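PDB 6WH1: X-ray repair cross complementing protein 1 variant from Homo sapiens, which probably acts, through this C-terminal BRCT domain and its other parts, as a scaffold that assembles DNA single-strand break repair complexes and binds poly-ADP-ribosylated PARP1. Local coordinates for residues Arg23-Tyr28 / Arg73-Cys78. Numbering follows the deposited sequence.
Sequences RKLIRY and RWIYSC
Tyr76 overlaps the side chains of Lys24 and Leu25 with its ring, and no other residue in this pairing of helices 21-31 and 72-81 has more of its surface covered by the opposite segment. The two helices belong to the C-terminal BRCT domain, in which a four-stranded parallel sheet is flanked by helices, and here the first and last helices of the fold pack against each other. The short segments cross at 51° with their axes 9.9 Å apart; no hydrogen bond joins them, and the contact is made by side chains. In Tyr76, CG lies anti to the carbonyl carbon (chi1 -59°), and beyond it the ring's CD1 and CE1 meet the neighbouring helix. There the aliphatic part of Lys24 crosses the ring obliquely, CD lying 3.4 Å from Tyr76 CE1, while Leu25 CD2 comes within 3.9 Å of the same CE1. Tyr28 meets Tyr76 differently: the two side chains cross at about a right angle and touch rim to rim, Tyr28 CE2 being 3.9 Å from Tyr76 CD1. An alanine in place of Tyr76 would probably open a gap beside Leu25 and deprive the Lys24 methylenes and the Tyr28 ring edge of their aromatic neighbour. Ile75, buried like Leu25 and Tyr28, has its CB 3.7 Å from Leu25 CD2 where the two side chains cross at about a right angle. Phe11 of strand 10-13 also touches Ile75, linking the helix pair to the sheet. From helix 21-31, Arg23 and Arg27 form salt bridges with acidic side chains of the chain of another protein, on which Tyr28 packs too. Back between the helices, the Ile75 branch anti to its backbone N carries CG2 to 3.5 Å from Tyr28 CB.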
loop_
_atom_site.group_PDB
_atom_site.type_symbol
_atom_site.label_atom_id
_atom_site.label_comp_id
_atom_site.label_asym_id
_atom_site.label_seq_id
_atom_site.Cartn_x
_atom_site.Cartn_y
_atom_site.Cartn_z
ATOM N N ARG A 23 2.961 -7.339 -0.999
ATOM C CA ARG A 23 2.826 -6.249 -1.959
ATOM C C ARG A 23 1.362 -5.986 -2.289
ATOM O O ARG A 23 0.937 -4.826 -2.382
ATOM C CB ARG A 23 3.613 -6.576 -3.230
ATOM C CG ARG A 23 4.369 -5.399 -3.824
ATOM C CD ARG A 23 4.890 -5.718 -5.224
ATOM N NE ARG A 23 3.802 -5.865 -6.188
ATOM C CZ ARG A 23 3.320 -4.872 -6.929
ATOM N NH1 ARG A 23 3.831 -3.653 -6.824
ATOM N NH2 ARG A 23 2.326 -5.098 -7.777
ATOM N N LYS A 24 0.574 -7.049 -2.467
ATOM C CA LYS A 24 -0.834 -6.861 -2.806
ATOM C C LYS A 24 -1.587 -6.159 -1.680
ATOM O O LYS A 24 -2.407 -5.264 -1.928
ATOM C CB LYS A 24 -1.472 -8.213 -3.131
ATOM C CG LYS A 24 -2.923 -8.140 -3.567
ATOM C CD LYS A 24 -3.438 -9.516 -3.965
ATOM C CE LYS A 24 -3.953 -9.529 -5.395
ATOM N NZ LYS A 24 -5.432 -9.347 -5.450
ATOM N N LEU A 25 -1.313 -6.548 -0.430
ATOM C CA LEU A 25 -1.970 -5.914 0.709
ATOM C C LEU A 25 -1.572 -4.451 0.826
ATOM O O LEU A 25 -2.419 -3.590 1.103
ATOM C CB LEU A 25 -1.625 -6.662 1.996
ATOM C CG LEU A 25 -2.151 -8.094 2.072
ATOM C CD1 LEU A 25 -1.357 -8.901 3.089
ATOM C CD2 LEU A 25 -3.633 -8.080 2.413
ATOM N N ILE A 26 -0.284 -4.153 0.634
ATOM C CA ILE A 26 0.156 -2.762 0.620
ATOM C C ILE A 26 -0.613 -1.983 -0.439
ATOM O O ILE A 26 -1.141 -0.891 -0.178
ATOM C CB ILE A 26 1.676 -2.682 0.390
ATOM C CG1 ILE A 26 2.427 -3.119 1.652
ATOM C CG2 ILE A 26 2.083 -1.277 -0.044
ATOM C CD1 ILE A 26 3.902 -3.366 1.426
ATOM N N ARG A 27 -0.721 -2.556 -1.640
ATOM C CA ARG A 27 -1.430 -1.894 -2.728
ATOM C C ARG A 27 -2.870 -1.583 -2.340
ATOM O O ARG A 27 -3.333 -0.449 -2.496
ATOM C CB ARG A 27 -1.385 -2.766 -3.984
ATOM C CG ARG A 27 -2.212 -2.233 -5.145
ATOM C CD ARG A 27 -2.022 -3.077 -6.401
ATOM N NE ARG A 27 -2.962 -2.716 -7.459
ATOM C CZ ARG A 27 -2.971 -3.260 -8.672
ATOM N NH1 ARG A 27 -3.863 -2.870 -9.573
ATOM N NH2 ARG A 27 -2.084 -4.196 -8.986
ATOM N N TYR A 28 -3.592 -2.575 -1.815
ATOM C CA TYR A 28 -5.022 -2.382 -1.567
ATOM C C TYR A 28 -5.267 -1.417 -0.410
ATOM O O TYR A 28 -6.120 -0.515 -0.509
ATOM C CB TYR A 28 -5.698 -3.725 -1.303
ATOM C CG TYR A 28 -5.795 -4.611 -2.525
ATOM C CD1 TYR A 28 -5.515 -4.116 -3.791
ATOM C CD2 TYR A 28 -6.174 -5.942 -2.411
ATOM C CE1 TYR A 28 -5.603 -4.924 -4.911
ATOM C CE2 TYR A 28 -6.266 -6.756 -3.523
ATOM C CZ TYR A 28 -5.979 -6.242 -4.770
ATOM O OH TYR A 28 -6.071 -7.052 -5.879
ATOM N N ARG A 73 -7.558 -11.997 3.647
ATOM C CA ARG A 73 -8.748 -12.140 2.817
ATOM C C ARG A 73 -9.743 -11.015 3.068
ATOM O O ARG A 73 -10.533 -10.684 2.177
ATOM C CB ARG A 73 -9.412 -13.498 3.047
ATOM C CG ARG A 73 -10.382 -13.865 1.933
ATOM C CD ARG A 73 -11.217 -15.081 2.271
ATOM N NE ARG A 73 -12.544 -15.012 1.664
ATOM C CZ ARG A 73 -13.591 -15.709 2.088
ATOM N NH1 ARG A 73 -13.463 -16.533 3.121
ATOM N NH2 ARG A 73 -14.765 -15.586 1.483
ATOM N N TRP A 74 -9.720 -10.415 4.259
ATOM C CA TRP A 74 -10.540 -9.231 4.497
ATOM C C TRP A 74 -10.213 -8.138 3.492
ATOM O O TRP A 74 -11.109 -7.577 2.852
ATOM C CB TRP A 74 -10.331 -8.715 5.918
ATOM C CG TRP A 74 -11.085 -7.449 6.218
ATOM C CD1 TRP A 74 -12.361 -7.148 5.838
ATOM C CD2 TRP A 74 -10.610 -6.314 6.958
ATOM N NE1 TRP A 74 -12.713 -5.900 6.298
ATOM C CE2 TRP A 74 -11.657 -5.368 6.990
ATOM C CE3 TRP A 74 -9.407 -6.009 7.601
ATOM C CZ2 TRP A 74 -11.534 -4.137 7.637
ATOM C CZ3 TRP A 74 -9.287 -4.783 8.244
ATOM C CH2 TRP A 74 -10.345 -3.864 8.254
ATOM N N ILE A 75 -8.925 -7.817 3.350
ATOM C CA ILE A 75 -8.500 -6.796 2.398
ATOM C C ILE A 75 -8.872 -7.205 0.979
ATOM O O ILE A 75 -9.391 -6.393 0.193
ATOM C CB ILE A 75 -6.986 -6.548 2.539
ATOM C CG1 ILE A 75 -6.601 -6.374 4.013
ATOM C CG2 ILE A 75 -6.562 -5.346 1.723
ATOM C CD1 ILE A 75 -7.056 -5.070 4.617
ATOM N N TYR A 76 -8.615 -8.470 0.627
ATOM C CA TYR A 76 -8.909 -8.923 -0.733
ATOM C C TYR A 76 -10.386 -8.746 -1.065
ATOM O O TYR A 76 -10.739 -8.189 -2.110
ATOM C CB TYR A 76 -8.502 -10.385 -0.914
ATOM C CG TYR A 76 -7.045 -10.655 -0.662
ATOM C CD1 TYR A 76 -6.074 -9.737 -1.042
ATOM C CD2 TYR A 76 -6.636 -11.824 -0.039
ATOM C CE1 TYR A 76 -4.740 -9.977 -0.807
ATOM C CE2 TYR A 76 -5.305 -12.075 0.200
ATOM C CZ TYR A 76 -4.360 -11.149 -0.188
ATOM O OH TYR A 76 -3.031 -11.392 0.049
ATOM N N SER A 77 -11.269 -9.218 -0.181
ATOM C CA SER A 77 -12.701 -9.142 -0.451
ATOM C C SER A 77 -13.221 -7.719 -0.356
ATOM O O SER A 77 -14.191 -7.372 -1.041
ATOM C CB SER A 77 -13.472 -10.054 0.503
ATOM O OG SER A 77 -12.796 -11.280 0.704
ATOM N N CYS A 78 -12.610 -6.888 0.493
ATOM C CA CYS A 78 -12.926 -5.468 0.475
ATOM C C CYS A 78 -12.668 -4.888 -0.904
ATOM O O CYS A 78 -13.455 -4.080 -1.408
ATOM C CB CYS A 78 -12.103 -4.728 1.529
ATOM S SG CYS A 78 -12.806 -4.695 3.191
#